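Local coordinates for protein male-specific lethal-3 (PDB 3M9Q) that binds trimethylated histone H3 and roX RNAs through its chromodomain, as part of the MSL acetyltransferase complex that raises transcription of the single X chromosome in males, at residues Pro18-Gly23 against Thr79-Asp84; Leu39-Val44 against His64-Arg69; Asn46-Arg51 against Phe58-Ile63. The protein carries 1 engineered substitution. All coordinates share one frame; numbering follows the deposited sequence. Where two conformers were deposited one is given.

Contact 1: Pro18-Gly23 against Thr79-Asp84; sequences PLFHKG and TVLLKD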
# COMPACT_ATOMS: atom_id res chain seq x y z
N PRO A 18 -9.28 -9.04 -5.06
CA PRO A 18 -8.94 -8.21 -3.91
C PRO A 18 -7.98 -8.94 -3.01
O PRO A 18 -8.19 -10.12 -2.71
CB PRO A 18 -10.29 -7.98 -3.23
CG PRO A 18 -11.10 -9.18 -3.59
CD PRO A 18 -10.63 -9.62 -4.95
N LEU A 19 -6.91 -8.27 -2.61
CA LEU A 19 -5.79 -8.93 -1.94
C LEU A 19 -5.60 -8.54 -0.50
O LEU A 19 -4.87 -9.20 0.24
CB LEU A 19 -4.50 -8.67 -2.71
CG LEU A 19 -4.47 -9.20 -4.14
CD1 LEU A 19 -3.10 -8.95 -4.74
CD2 LEU A 19 -4.82 -10.68 -4.19
N PHE A 20 -6.26 -7.45 -0.11
CA PHE A 20 -6.17 -6.91 1.26
C PHE A 20 -7.57 -6.57 1.74
O PHE A 20 -8.48 -6.37 0.93
CB PHE A 20 -5.27 -5.66 1.29
CG PHE A 20 -3.90 -5.89 0.71
CD1 PHE A 20 -2.87 -6.40 1.49
CD2 PHE A 20 -3.64 -5.62 -0.62
CE1 PHE A 20 -1.63 -6.62 0.93
CE2 PHE A 20 -2.42 -5.84 -1.17
CZ PHE A 20 -1.40 -6.34 -0.40
N HIS A 21 -7.74 -6.49 3.05
CA HIS A 21 -9.06 -6.27 3.63
C HIS A 21 -9.09 -5.09 4.58
O HIS A 21 -8.07 -4.70 5.15
CB HIS A 21 -9.56 -7.53 4.35
CG HIS A 21 -8.69 -7.96 5.49
ND1 HIS A 21 -7.67 -8.89 5.35
CD2 HIS A 21 -8.68 -7.59 6.80
CE1 HIS A 21 -7.08 -9.07 6.52
NE2 HIS A 21 -7.67 -8.29 7.41
N LYS A 22 -10.27 -4.52 4.75
CA LYS A 22 -10.48 -3.46 5.73
C LYS A 22 -9.97 -3.87 7.10
O LYS A 22 -10.28 -4.95 7.60
CB LYS A 22 -11.96 -3.06 5.82
CG LYS A 22 -12.22 -1.93 6.81
CD LYS A 22 -13.63 -1.36 6.73
CE LYS A 22 -13.81 -0.18 7.70
NZ LYS A 22 -15.16 0.46 7.60
N GLY A 23 -9.18 -2.99 7.71
CA GLY A 23 -8.62 -3.21 9.04
C GLY A 23 -7.23 -3.81 9.03
O GLY A 23 -6.55 -3.79 10.04
N THR A 79 -0.55 -2.86 -6.11
CA THR A 79 0.84 -3.07 -6.53
C THR A 79 1.84 -2.42 -5.58
O THR A 79 3.00 -2.82 -5.51
CB THR A 79 1.07 -2.52 -7.94
OG1 THR A 79 0.76 -1.13 -7.96
CG2 THR A 79 0.19 -3.22 -8.94
N VAL A 80 1.39 -1.42 -4.83
CA VAL A 80 2.31 -0.71 -3.93
C VAL A 80 2.22 -1.21 -2.49
O VAL A 80 2.90 -0.70 -1.61
CB VAL A 80 2.12 0.82 -3.98
CG1 VAL A 80 2.30 1.33 -5.42
CG2 VAL A 80 0.77 1.25 -3.42
N LEU A 81 1.39 -2.23 -2.28
CA LEU A 81 1.16 -2.78 -0.94
C LEU A 81 1.83 -4.14 -0.76
O LEU A 81 1.91 -4.95 -1.68
CB LEU A 81 -0.35 -2.91 -0.69
CG LEU A 81 -1.12 -1.60 -0.69
CD1 LEU A 81 -2.60 -1.88 -0.38
CD2 LEU A 81 -0.52 -0.62 0.30
N LEU A 82 2.29 -4.36 0.46
CA LEU A 82 2.85 -5.64 0.89
C LEU A 82 2.16 -6.14 2.15
O LEU A 82 1.82 -5.36 3.03
CB LEU A 82 4.34 -5.53 1.18
CG LEU A 82 5.27 -5.23 0.00
CD1 LEU A 82 6.69 -4.98 0.49
CD2 LEU A 82 5.24 -6.34 -1.04
N LYS A 83 2.01 -7.45 2.23
CA LYS A 83 1.54 -8.10 3.44
C LYS A 83 2.51 -7.89 4.61
O LYS A 83 3.71 -7.80 4.42
CB LYS A 83 1.35 -9.60 3.19
CG LYS A 83 0.21 -9.94 2.23
CD LYS A 83 -1.13 -9.76 2.89
CE LYS A 83 -2.28 -10.00 1.93
NZ LYS A 83 -3.58 -9.92 2.66
N ASP A 84 1.94 -7.83 5.81
CA ASP A 84 2.69 -7.52 7.04
C ASP A 84 3.38 -8.75 7.63
O ASP A 84 3.24 -9.07 8.81
CB ASP A 84 1.73 -6.92 8.06
CG ASP A 84 2.43 -6.28 9.24
OD1 ASP A 84 3.62 -5.92 9.10
OD2 ASP A 84 1.77 -6.15 10.29

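Contact 2: Leu39-Val44 against His64-Arg69; sequences LYTSKV and HFQGWR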
# COMPACT_ATOMS: atom_id res chain seq x y z
N LEU A 39 9.14 1.79 2.84
CA LEU A 39 7.81 1.27 3.15
C LEU A 39 7.24 1.92 4.39
O LEU A 39 7.92 2.09 5.39
CB LEU A 39 7.87 -0.24 3.38
CG LEU A 39 8.12 -1.08 2.13
CD1 LEU A 39 8.70 -2.45 2.49
CD2 LEU A 39 6.83 -1.22 1.30
N TYR A 40 5.96 2.27 4.31
CA TYR A 40 5.24 2.86 5.43
C TYR A 40 4.22 1.90 5.99
O TYR A 40 3.41 1.34 5.26
CB TYR A 40 4.51 4.13 4.98
CG TYR A 40 5.45 5.20 4.45
CD1 TYR A 40 6.37 5.83 5.27
CD2 TYR A 40 5.45 5.54 3.11
CE1 TYR A 40 7.24 6.80 4.77
CE2 TYR A 40 6.31 6.50 2.61
CZ TYR A 40 7.19 7.13 3.44
OH TYR A 40 8.06 8.09 2.94
N THR A 41 4.23 1.74 7.31
CA THR A 41 3.23 0.92 8.00
C THR A 41 1.89 1.62 7.94
O THR A 41 1.77 2.79 8.31
CB THR A 41 3.66 0.67 9.45
OG1 THR A 41 5.01 0.19 9.45
CG2 THR A 41 2.75 -0.33 10.14
N SER A 42 0.90 0.91 7.42
CA SER A 42 -0.39 1.49 7.07
C SER A 42 -1.54 0.59 7.48
O SER A 42 -1.37 -0.60 7.74
CB SER A 42 -0.44 1.70 5.55
OG SER A 42 0.68 2.44 5.08
N LYS A 43 -2.73 1.17 7.53
CA LYS A 43 -3.96 0.46 7.86
C LYS A 43 -4.98 0.67 6.76
O LYS A 43 -5.21 1.80 6.33
CB LYS A 43 -4.52 0.98 9.19
CG LYS A 43 -5.84 0.36 9.65
CD LYS A 43 -6.34 1.05 10.92
CE LYS A 43 -7.63 0.45 11.46
NZ LYS A 43 -8.10 1.23 12.66
N VAL A 44 -5.60 -0.41 6.31
CA VAL A 44 -6.60 -0.33 5.25
C VAL A 44 -7.92 0.16 5.83
O VAL A 44 -8.49 -0.43 6.75
CB VAL A 44 -6.79 -1.68 4.54
CG1 VAL A 44 -7.86 -1.58 3.44
CG2 VAL A 44 -5.46 -2.18 3.96
N HIS A 64 -4.56 4.49 5.64
CA HIS A 64 -4.09 5.42 6.66
C HIS A 64 -2.64 5.09 7.00
O HIS A 64 -2.28 3.93 7.18
CB HIS A 64 -4.95 5.26 7.92
CG HIS A 64 -4.49 6.09 9.08
ND1 HIS A 64 -4.72 7.45 9.13
CD2 HIS A 64 -3.81 5.78 10.21
CE1 HIS A 64 -4.21 7.94 10.25
NE2 HIS A 64 -3.65 6.95 10.92
N PHE A 65 -1.82 6.12 7.09
CA PHE A 65 -0.42 5.94 7.47
C PHE A 65 -0.30 6.02 8.97
O PHE A 65 -0.60 7.04 9.58
CB PHE A 65 0.45 6.95 6.74
CG PHE A 65 0.33 6.79 5.27
CD1 PHE A 65 0.98 5.76 4.62
CD2 PHE A 65 -0.53 7.59 4.53
CE1 PHE A 65 0.85 5.57 3.27
CE2 PHE A 65 -0.68 7.40 3.18
CZ PHE A 65 0.01 6.39 2.55
N GLN A 66 0.10 4.91 9.57
CA GLN A 66 0.11 4.81 11.03
C GLN A 66 1.02 5.88 11.63
O GLN A 66 2.17 6.05 11.22
CB GLN A 66 0.58 3.42 11.48
CG GLN A 66 -0.29 2.24 11.04
CD GLN A 66 -1.65 2.23 11.69
OE1 GLN A 66 -2.46 3.14 11.52
NE2 GLN A 66 -1.93 1.17 12.44
N GLY A 67 0.47 6.62 12.58
CA GLY A 67 1.20 7.66 13.29
C GLY A 67 1.08 9.02 12.65
O GLY A 67 1.65 10.00 13.14
N TRP A 68 0.33 9.08 11.57
CA TRP A 68 0.05 10.34 10.88
C TRP A 68 -1.41 10.73 10.99
O TRP A 68 -2.29 9.89 11.18
CB TRP A 68 0.46 10.25 9.41
CG TRP A 68 1.92 10.05 9.27
CD1 TRP A 68 2.58 8.87 9.14
CD2 TRP A 68 2.92 11.07 9.30
NE1 TRP A 68 3.93 9.09 9.06
CE2 TRP A 68 4.16 10.44 9.16
CE3 TRP A 68 2.87 12.47 9.41
CZ2 TRP A 68 5.36 11.15 9.13
CZ3 TRP A 68 4.06 13.17 9.39
CH2 TRP A 68 5.29 12.51 9.25
N ARG A 69 -1.68 12.02 10.90
CA ARG A 69 -3.08 12.49 10.96
C ARG A 69 -3.84 12.07 9.70
O ARG A 69 -3.24 11.77 8.67
CB ARG A 69 -3.16 14.00 11.21
CG ARG A 69 -2.66 14.85 10.09
CD ARG A 69 -2.82 16.31 10.43
NE ARG A 69 -2.39 17.15 9.33
CZ ARG A 69 -1.21 17.75 9.26
NH1 ARG A 69 -0.34 17.63 10.26
NH2 ARG A 69 -0.90 18.49 8.21
O HOH W 1 3.47 4.91 9.00

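Contact 3: Asn46-Arg51 against Phe58-Ile63; sequences NVFERR and FYEYKI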
# COMPACT_ATOMS: atom_id res chain seq x y z
N ASN A 46 -10.62 1.12 3.61
CA ASN A 46 -11.71 0.77 2.69
C ASN A 46 -11.13 0.08 1.47
O ASN A 46 -10.04 0.40 1.04
CB ASN A 46 -12.47 2.02 2.24
CG ASN A 46 -13.70 1.70 1.43
OD1 ASN A 46 -13.78 2.01 0.23
ND2 ASN A 46 -14.67 1.07 2.06
N VAL A 47 -11.91 -0.84 0.93
CA VAL A 47 -11.61 -1.50 -0.34
C VAL A 47 -12.77 -1.28 -1.31
O VAL A 47 -13.89 -1.74 -1.07
CB VAL A 47 -11.35 -3.02 -0.15
CG1 VAL A 47 -10.92 -3.67 -1.47
CG2 VAL A 47 -10.30 -3.25 0.94
N PHE A 48 -12.49 -0.57 -2.39
CA PHE A 48 -13.50 -0.17 -3.36
C PHE A 48 -13.27 -0.85 -4.70
O PHE A 48 -12.21 -0.72 -5.30
CB PHE A 48 -13.48 1.36 -3.52
CG PHE A 48 -14.50 1.91 -4.47
CD1 PHE A 48 -15.80 1.44 -4.50
CD2 PHE A 48 -14.16 2.95 -5.31
CE1 PHE A 48 -16.73 1.99 -5.37
CE2 PHE A 48 -15.09 3.49 -6.18
CZ PHE A 48 -16.37 3.01 -6.21
N GLU A 49 -14.29 -1.57 -5.13
CA GLU A 49 -14.27 -2.28 -6.42
C GLU A 49 -14.75 -1.38 -7.53
O GLU A 49 -15.83 -0.79 -7.44
CB GLU A 49 -15.17 -3.52 -6.34
CG GLU A 49 -15.12 -4.42 -7.55
CD GLU A 49 -15.96 -5.65 -7.32
OE1 GLU A 49 -15.40 -6.71 -7.03
OE2 GLU A 49 -17.21 -5.55 -7.37
N ARG A 50 -13.94 -1.29 -8.57
CA ARG A 50 -14.22 -0.47 -9.75
C ARG A 50 -14.00 -1.29 -11.01
O ARG A 50 -13.36 -2.32 -10.98
CB ARG A 50 -13.29 0.75 -9.79
CG ARG A 50 -13.34 1.62 -8.54
CD ARG A 50 -12.48 2.85 -8.72
NE ARG A 50 -12.95 3.67 -9.84
CZ ARG A 50 -12.24 4.64 -10.40
NH1 ARG A 50 -11.02 4.92 -9.95
NH2 ARG A 50 -12.74 5.33 -11.41
N ARG A 51 -14.53 -0.81 -12.12
CA ARG A 51 -14.23 -1.41 -13.42
C ARG A 51 -13.58 -0.37 -14.31
O ARG A 51 -13.95 0.81 -14.29
CB ARG A 51 -15.49 -1.98 -14.08
CG ARG A 51 -15.94 -3.29 -13.46
CD ARG A 51 -17.17 -3.84 -14.14
NE ARG A 51 -18.35 -3.05 -13.83
CZ ARG A 51 -19.51 -3.18 -14.45
NH1 ARG A 51 -19.63 -4.07 -15.42
NH2 ARG A 51 -20.54 -2.42 -14.11
N PHE A 58 -10.90 -3.68 -10.85
CA PHE A 58 -9.71 -3.36 -10.05
C PHE A 58 -10.13 -2.79 -8.72
O PHE A 58 -11.28 -2.41 -8.53
CB PHE A 58 -8.72 -2.43 -10.78
CG PHE A 58 -9.24 -1.03 -11.03
CD1 PHE A 58 -8.88 0.00 -10.18
CD2 PHE A 58 -10.05 -0.75 -12.12
CE1 PHE A 58 -9.32 1.29 -10.41
CE2 PHE A 58 -10.49 0.55 -12.34
CZ PHE A 58 -10.12 1.56 -11.48
N TYR A 59 -9.19 -2.78 -7.79
CA TYR A 59 -9.47 -2.39 -6.40
C TYR A 59 -8.67 -1.17 -5.97
O TYR A 59 -7.47 -1.07 -6.23
CB TYR A 59 -9.25 -3.58 -5.45
CG TYR A 59 -10.22 -4.66 -5.80
CD1 TYR A 59 -11.49 -4.69 -5.25
CD2 TYR A 59 -9.91 -5.61 -6.77
CE1 TYR A 59 -12.42 -5.65 -5.62
CE2 TYR A 59 -10.83 -6.56 -7.16
CZ TYR A 59 -12.08 -6.58 -6.58
OH TYR A 59 -12.99 -7.53 -6.99
N GLU A 60 -9.37 -0.25 -5.34
CA GLU A 60 -8.77 0.94 -4.74
C GLU A 60 -8.77 0.76 -3.24
O GLU A 60 -9.82 0.61 -2.62
CB GLU A 60 -9.56 2.19 -5.09
CG GLU A 60 -9.45 2.62 -6.52
CD GLU A 60 -9.99 4.02 -6.74
OE1 GLU A 60 -10.81 4.49 -5.93
OE2 GLU A 60 -9.58 4.63 -7.73
N TYR A 61 -7.57 0.79 -2.67
CA TYR A 61 -7.38 0.60 -1.23
C TYR A 61 -7.12 1.93 -0.58
O TYR A 61 -6.06 2.52 -0.75
CB TYR A 61 -6.21 -0.35 -0.98
CG TYR A 61 -6.38 -1.71 -1.65
CD1 TYR A 61 -6.99 -2.76 -0.98
CD2 TYR A 61 -5.96 -1.93 -2.95
CE1 TYR A 61 -7.17 -4.00 -1.58
CE2 TYR A 61 -6.13 -3.16 -3.56
CZ TYR A 61 -6.74 -4.19 -2.88
OH TYR A 61 -6.91 -5.43 -3.47
N LYS A 62 -8.11 2.43 0.15
CA LYS A 62 -7.91 3.64 0.95
C LYS A 62 -7.14 3.25 2.19
O LYS A 62 -7.57 2.37 2.95
CB LYS A 62 -9.22 4.33 1.32
CG LYS A 62 -8.98 5.71 1.94
CD LYS A 62 -10.22 6.42 2.41
CE LYS A 62 -9.85 7.80 2.93
NZ LYS A 62 -11.03 8.63 3.28
N ILE A 63 -6.01 3.91 2.39
CA ILE A 63 -5.15 3.60 3.53
C ILE A 63 -4.82 4.81 4.38
O ILE A 63 -4.83 5.96 3.93
CB ILE A 63 -3.85 2.90 3.09
CG1 ILE A 63 -2.98 3.81 2.23
CG2 ILE A 63 -4.15 1.56 2.39
CD1 ILE A 63 -1.60 3.20 1.90
O HOH W 2 -11.22 2.71 -1.14

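Contact 1: Pro18-Gly23 against Thr79-Asp84
Phe20 makes the apolar part of this contact, its ring meeting Leu81 and the aliphatic chain of Lys83. Leu81 CD1 stands over one ring face, 4.3 Å from the ring centroid of Phe20 and 26° off the normal, which qualifies as a CH-pi contact. The methyl is displaced from the centre toward the CD2-CE2 side of the ring. Leu81 CB lies on the same side of the ring, above its CE2-CZ rim, 3.6 Å from Phe20 CZ, so the leucine covers one face with both its CB and its CD1. Lys83 comes in obliquely: its CE lies 3.6 Å from Phe20 CE1, and its CD is close to the same ring carbon.

The two backbones do not pair. Their nearest CA atoms, in Phe20 and Lys83, are 8.1 Å apart, and strand 25-29 carries the sheet bonds of this region, with Leu82 bonded to Leu27. In the chromodomain the loop 18-23 leads into that first strand, while 81-83 is an outermost strand of the antiparallel sheet, followed by the C-terminal helix 86-100. Phe20 and Leu81 both also pack on Val26, which places the aromatic contact over one face of the sheet.

The polar part rests on the ammonium of Lys83. A bend at chi2 (-74°) turns CD out of the straight line, and the extended remainder carries the charge past the ring to the loop. There Lys83 NZ donates to Leu19 O at 2.8 Å, lying in the carbonyl plane with a C=O...N angle of 157°. Glu24 supplies a second partner through a salt bridge to the same nitrogen. His21 ND1 is 5.0 Å from Lys83 NZ, a proximity that would probably disfavour a positive charge on the imidazole.

Contact 2: Leu39-Val44 against His64-Arg69
Lys43 and His64 form a reciprocal antiparallel pair. Lys43 N donates to His64 O at 2.8 Å, and His64 N returns a nearly straight bond to Lys43 O at 2.9 Å (172°). His64 O also receives a CA-H...O approach from Ser42 CA at 3.1 Å.

Two residues along, beyond the non-hydrogen-bonded pair Ser42-Phe65, Thr41 O has two donors: Gln66 N at 3.0 Å and a water at 2.8 Å. The same water donates to Gln66 O, bridging strand 39-44 to the start of a type II turn from Phe65 to Trp68. Gly67 has a positive phi (92°) in that turn, and Trp68 N closes it on Phe65 O.

On the Ser42-Phe65 face, Ser42 OG sits beside the backbone N (chi1 -53°), donates to Tyr40 O from well above the carbonyl plane, and lies 3.4 Å from Phe65 CD1. Tyr40 CB packs on that same ring carbon. The polar ends of Tyr40 and His64 are held elsewhere, by Glu30 and Asp73.

These bonds hold together the strand and the turn that carry Tyr40, Phe65 and Trp68, residues that, with Tyr72, probably form the chromodomain's aromatic methyllysine cage.

Contact 3: Asn46-Arg51 against Phe58-Ile63
The central beta hairpin of the chromodomain sheet is built here from strands 39-51 and 57-65, whose segments run antiparallel at 154° with axes 4.7 Å apart. Phe48 pairs with Glu60, and Arg50 with Phe58, through two backbone hydrogen bonds each. At the Asn46-Lys62 pair, one of the two bonds is weak (Asn46 N to Lys62 O, 3.4 Å), and a water spans Asn46 OD1 and Glu60 O.

On the face bearing Arg50, Phe58 and Glu60, Arg50 CB lies over the Phe58 ring in a CH-pi contact, 3.9 Å from the centroid. A bend at chi3 (61°) sets Arg50 NE near Phe58 CZ; the guanidinium is tilted 56° to the ring, and Phe58 CZ lies over one of its faces, toward the rim. Arg50 NH1 reaches Glu60 OE2 at 2.7 Å in a salt bridge, meeting the carboxylate from above its plane.

On the other face, Val47 CG1 packs obliquely on both Tyr59 and Tyr61, 3.8 Å from Tyr61 CE1. The hydroxyl of Tyr59 donates to the anti lone pair of Glu49 OE1 at 2.5 Å, and the Glu49 CB and CG lie alongside the ring. A phenylalanine in place of Tyr59 would probably leave Glu49 OE1 without this donor and its carboxylate freer to turn, the ion pair to Arg57 being long and weak.

The chemistry thus gives this hairpin, where Phe48 and Arg50 are exposed on one face and Tyr59 and Tyr61 buried on the other, a polar side-chain link on each face.

In the fold
Contacts 2 and 3 are successive parts of one hairpin, with centres about 17 Å apart, and they meet where Ser42 OG lies 4.0 Å from Ile63 CD1. Contact 1 closes the chain around both: their segments fall between 18-23 and 79-84. Its centre is about 12 Å from that of contact 2 and about 11 Å from that of contact 3. Loop 18-23 is tied to each, since Gly23 N lies 2.8 Å from Val44 O and Leu19 N is hydrogen-bonded to Tyr61 OH at 3.0 Å. Contact 2 carries Tyr40, Phe65 and Trp68 of the probable methyllysine cage; contacts 1 and 3 lie elsewhere on the same sheet.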